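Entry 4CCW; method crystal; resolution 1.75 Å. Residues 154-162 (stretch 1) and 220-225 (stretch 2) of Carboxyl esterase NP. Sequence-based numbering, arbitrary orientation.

Stretch 1, residues 154-162: PAETFLPFH
Stretch 2 220-225: FPYVFT

Two irregular stretches, at least 60 residues apart wherever they touch, are joined by a single backbone bridge with a small contact of mixed polar and apolar character around it, burying 382 Å² in all. At the bridge the CA atoms of Thr157 and Val223 lie 4.3 Å apart, the two chains run parallel here, and Thr157 bonds through both its backbone polar atoms: its N donates to Tyr222 O (2.9 Å, 150°), and its O accepts from Phe224 N (3.0 Å, 156°).

Thr157, at phi/psi 75/-65, is the middle residue of a tight turn closed by Phe158 N to Glu156 O (2.8 Å); Glu156 before it is at 44/-114. The CB of Thr157 points away from stretch 2, and chi1 m places OG1 to donate to Ala155 O (2.8 Å), satisfying a buried hydroxyl.

Glu156 (m, t, chi3 -21°) points toward stretch 2. Its OE2 accepts from Phe161 N (2.9 Å), tying the loop together, while OE1 packs 3.4 Å from Pro221 CB.

Val223, extended at -111/120 with chi1 t, is compact and branched, so one short side chain reaches two places: CG1 lies 3.7 Å from Phe158 O, and CG2 3.6 Å from both Leu159 C and Pro160 N and 4.2 Å from Pro160 CD. Pro221, after a cis peptide bond, puts an apolar ring carbon, CB, 3.7 Å from Phe161 CE2. Phe224 (m, chi2 -88°) brings CD2 within 3.8 Å of Thr157 CG2, with the ring edge near Thr157 O.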

ATOM      1  N   PRO A 154       6.360   3.438   4.942  1.00 20.66           N
ATOM      2  CA  PRO A 154       6.207   4.008   3.595  1.00 20.39           C
ATOM      3  C   PRO A 154       7.408   3.787   2.679  1.00 19.93           C
ATOM      4  O   PRO A 154       8.551   3.854   3.136  1.00 20.33           O
ATOM      5  CB  PRO A 154       6.057   5.503   3.861  1.00 20.60           C
ATOM      6  CG  PRO A 154       6.733   5.729   5.193  1.00 20.79           C
ATOM      7  CD  PRO A 154       6.388   4.487   5.976  1.00 20.76           C
ATOM      8  N   ALA A 155       7.148   3.588   1.388  1.00 19.72           N
ATOM      9  CA  ALA A 155       8.236   3.550   0.416  1.00 19.56           C
ATOM     10  C   ALA A 155       8.831   4.946   0.380  1.00 19.24           C
ATOM     11  O   ALA A 155       8.122   5.923   0.144  1.00 19.71           O
ATOM     12  CB  ALA A 155       7.733   3.166  -0.962  1.00 20.13           C
ATOM     13  N   GLU A 156      10.125   5.030   0.644  1.00 18.79           N
ATOM     14  CA  GLU A 156      10.827   6.309   0.765  1.00 18.81           C
ATOM     15  C   GLU A 156      10.025   7.305   1.599  1.00 19.01           C
ATOM     16  O   GLU A 156       9.813   7.033   2.773  1.00 18.92           O
ATOM     17  CB  GLU A 156      11.293   6.805  -0.618  1.00 19.29           C
ATOM     18  CG  GLU A 156      12.440   5.938  -1.115  1.00 19.08           C
ATOM     19  CD  GLU A 156      13.290   6.619  -2.189  1.00 19.51           C
ATOM     20  OE1 GLU A 156      12.818   7.570  -2.838  1.00 19.89           O
ATOM     21  OE2 GLU A 156      14.439   6.197  -2.356  1.00 19.55           O
ATOM     22  N   THR A 157       9.552   8.397   1.000  1.00 19.55           N
ATOM     23  CA  THR A 157       8.699   9.397   1.696  1.00 20.22           C
ATOM     24  C   THR A 157       9.499  10.288   2.662  1.00 20.70           C
ATOM     25  O   THR A 157       9.605  11.496   2.444  1.00 21.39           O
ATOM     26  CB  THR A 157       7.481   8.729   2.399  1.00 19.99           C
ATOM     27  OG1 THR A 157       6.752   7.960   1.430  1.00 20.01           O
ATOM     28  CG2 THR A 157       6.530   9.791   3.048  1.00 20.44           C
ATOM     29  N   PHE A 158      10.063   9.692   3.715  1.00 21.34           N
ATOM     30  CA  PHE A 158      10.917  10.443   4.644  1.00 22.13           C
ATOM     31  C   PHE A 158      12.411  10.283   4.380  1.00 22.38           C
ATOM     32  O   PHE A 158      13.174  11.238   4.512  1.00 24.00           O
ATOM     33  CB  PHE A 158      10.559  10.106   6.099  1.00 23.15           C
ATOM     34  CG  PHE A 158       9.112  10.312   6.400  1.00 23.47           C
ATOM     35  CD1 PHE A 158       8.584  11.602   6.515  1.00 23.50           C
ATOM     36  CD2 PHE A 158       8.257   9.224   6.511  1.00 23.51           C
ATOM     37  CE1 PHE A 158       7.235  11.798   6.755  1.00 24.03           C
ATOM     38  CE2 PHE A 158       6.912   9.413   6.775  1.00 23.73           C
ATOM     39  CZ  PHE A 158       6.399  10.699   6.890  1.00 24.03           C
ATOM     40  N   LEU A 159      12.827   9.081   3.994  1.00 21.82           N
ATOM     41  CA  LEU A 159      14.229   8.781   3.717  1.00 21.80           C
ATOM     42  C   LEU A 159      14.321   8.041   2.401  1.00 21.44           C
ATOM     43  O   LEU A 159      13.361   7.363   2.037  1.00 21.17           O
ATOM     44  CB  LEU A 159      14.815   7.846   4.780  1.00 22.60           C
ATOM     45  CG  LEU A 159      14.987   8.340   6.211  1.00 23.82           C
ATOM     46  CD1 LEU A 159      15.659   7.225   7.004  1.00 23.94           C
ATOM     47  CD2 LEU A 159      15.819   9.619   6.240  1.00 24.75           C
ATOM     48  N   PRO A 160      15.476   8.135   1.707  1.00 21.17           N
ATOM     49  CA  PRO A 160      15.653   7.307   0.510  1.00 21.00           C
ATOM     50  C   PRO A 160      15.876   5.854   0.882  1.00 20.50           C
ATOM     51  O   PRO A 160      16.266   5.569   2.018  1.00 20.55           O
ATOM     52  CB  PRO A 160      16.918   7.861  -0.140  1.00 21.48           C
ATOM     53  CG  PRO A 160      17.627   8.618   0.918  1.00 22.16           C
ATOM     54  CD  PRO A 160      16.633   9.022   1.965  1.00 21.55           C
ATOM     55  N   PHE A 161      15.627   4.946  -0.059  1.00 20.29           N
ATOM     56  CA  PHE A 161      15.859   3.528   0.170  1.00 20.25           C
ATOM     57  C   PHE A 161      17.313   3.249   0.475  1.00 20.86           C
ATOM     58  O   PHE A 161      18.220   3.879  -0.095  1.00 21.42           O
ATOM     59  CB  PHE A 161      15.551   2.707  -1.095  1.00 20.44           C
ATOM     60  CG  PHE A 161      14.096   2.605  -1.438  1.00 20.20           C
ATOM     61  CD1 PHE A 161      13.157   2.159  -0.508  1.00 20.24           C
ATOM     62  CD2 PHE A 161      13.674   2.881  -2.745  1.00 20.71           C
ATOM     63  CE1 PHE A 161      11.819   2.017  -0.867  1.00 20.31           C
ATOM     64  CE2 PHE A 161      12.337   2.758  -3.100  1.00 20.85           C
ATOM     65  CZ  PHE A 161      11.407   2.322  -2.158  1.00 20.61           C
ATOM     66  N   HIS A 162      17.549   2.258   1.325  1.00 20.64           N
ATOM     67  CA  HIS A 162      18.878   1.646   1.379  1.00 21.87           C
ATOM     68  C   HIS A 162      19.102   0.934   0.063  1.00 22.24           C
ATOM     69  O   HIS A 162      18.158   0.380  -0.507  1.00 22.02           O
ATOM     70  CB  HIS A 162      18.925   0.664   2.533  1.00 22.78           C
ATOM     71  CG  HIS A 162      20.281   0.060   2.764  1.00 24.82           C
ATOM     72  ND1 HIS A 162      20.707  -1.035   2.107  1.00 25.51           N
ATOM     73  CD2 HIS A 162      21.306   0.427   3.627  1.00 26.04           C
ATOM     74  CE1 HIS A 162      21.945  -1.352   2.519  1.00 26.47           C
ATOM     75  NE2 HIS A 162      22.311  -0.460   3.457  1.00 26.50           N
ATOM     76  N   PHE A 220       7.538   8.192  -8.735  1.00 25.64           N
ATOM     77  CA  PHE A 220       7.812   7.430  -7.520  1.00 24.38           C
ATOM     78  C   PHE A 220       8.972   6.456  -7.803  1.00 23.96           C
ATOM     79  O   PHE A 220       9.122   5.971  -8.938  1.00 24.90           O
ATOM     80  CB  PHE A 220       6.568   6.652  -7.048  1.00 24.46           C
ATOM     81  CG  PHE A 220       5.441   7.514  -6.504  1.00 24.69           C
ATOM     82  CD1 PHE A 220       5.689   8.695  -5.800  1.00 24.25           C
ATOM     83  CD2 PHE A 220       4.115   7.119  -6.678  1.00 25.49           C
ATOM     84  CE1 PHE A 220       4.644   9.458  -5.280  1.00 24.60           C
ATOM     85  CE2 PHE A 220       3.072   7.879  -6.174  1.00 25.81           C
ATOM     86  CZ  PHE A 220       3.335   9.048  -5.466  1.00 25.28           C
ATOM     87  N   PRO A 221       9.799   6.170  -6.792  1.00 22.70           N
ATOM     88  CA  PRO A 221       9.699   6.635  -5.407  1.00 21.99           C
ATOM     89  C   PRO A 221      10.133   8.082  -5.266  1.00 21.80           C
ATOM     90  O   PRO A 221      10.734   8.642  -6.188  1.00 22.58           O
ATOM     91  CB  PRO A 221      10.668   5.712  -4.663  1.00 21.34           C
ATOM     92  CG  PRO A 221      11.686   5.375  -5.688  1.00 21.96           C
ATOM     93  CD  PRO A 221      10.912   5.214  -6.961  1.00 22.61           C
ATOM     94  N   TYR A 222       9.819   8.680  -4.114  1.00 21.24           N
ATOM     95  CA  TYR A 222      10.090  10.091  -3.885  1.00 21.39           C
ATOM     96  C   TYR A 222      10.315  10.335  -2.404  1.00 20.79           C
ATOM     97  O   TYR A 222       9.696   9.682  -1.570  1.00 20.93           O
ATOM     98  CB  TYR A 222       8.926  10.961  -4.410  1.00 22.03           C
ATOM     99  CG  TYR A 222       9.129  12.459  -4.207  1.00 22.45           C
ATOM    100  CD1 TYR A 222      10.178  13.136  -4.851  1.00 23.14           C
ATOM    101  CD2 TYR A 222       8.290  13.195  -3.368  1.00 22.56           C
ATOM    102  CE1 TYR A 222      10.379  14.496  -4.674  1.00 23.38           C
ATOM    103  CE2 TYR A 222       8.483  14.558  -3.189  1.00 23.01           C
ATOM    104  CZ  TYR A 222       9.527  15.198  -3.843  1.00 23.45           C
ATOM    105  OH  TYR A 222       9.750  16.539  -3.661  1.00 24.18           O
ATOM    106  N   VAL A 223      11.228  11.250  -2.096  1.00 20.53           N
ATOM    107  CA  VAL A 223      11.451  11.725  -0.729  1.00 20.25           C
ATOM    108  C   VAL A 223      10.984  13.171  -0.667  1.00 20.67           C
ATOM    109  O   VAL A 223      11.486  14.026  -1.398  1.00 21.35           O
ATOM    110  CB  VAL A 223      12.944  11.626  -0.364  1.00 19.99           C
ATOM    111  CG1 VAL A 223      13.220  12.285   0.997  1.00 19.98           C
ATOM    112  CG2 VAL A 223      13.348  10.151  -0.313  1.00 19.91           C
ATOM    113  N   PHE A 224      10.008  13.452   0.185  1.00 21.08           N
ATOM    114  CA  PHE A 224       9.452  14.805   0.250  1.00 22.18           C
ATOM    115  C   PHE A 224      10.461  15.772   0.854  1.00 22.40           C
ATOM    116  O   PHE A 224      11.202  15.405   1.761  1.00 22.57           O
ATOM    117  CB  PHE A 224       8.133  14.804   1.040  1.00 22.25           C
ATOM    118  CG  PHE A 224       7.047  14.030   0.357  1.00 22.82           C
ATOM    119  CD1 PHE A 224       6.213  14.656  -0.577  1.00 23.62           C
ATOM    120  CD2 PHE A 224       6.886  12.668   0.599  1.00 22.49           C
ATOM    121  CE1 PHE A 224       5.221  13.929  -1.242  1.00 24.22           C
ATOM    122  CE2 PHE A 224       5.915  11.935  -0.085  1.00 22.85           C
ATOM    123  CZ  PHE A 224       5.070  12.571  -0.991  1.00 23.72           C
ATOM    124  N   THR A 225      10.475  17.004   0.355  1.00 23.42           N
ATOM    125  CA  THR A 225      11.382  18.011   0.872  1.00 24.04           C
ATOM    126  C   THR A 225      10.967  18.438   2.287  1.00 23.79           C
ATOM    127  O   THR A 225       9.851  18.147   2.757  1.00 23.35           O
ATOM    128  CB  THR A 225      11.404  19.271  -0.014  1.00 25.13           C
ATOM    129  OG1 THR A 225      10.123  19.925   0.048  1.00 25.63           O
ATOM    130  CG2 THR A 225      11.776  18.919  -1.475  1.00 25.70           C
TER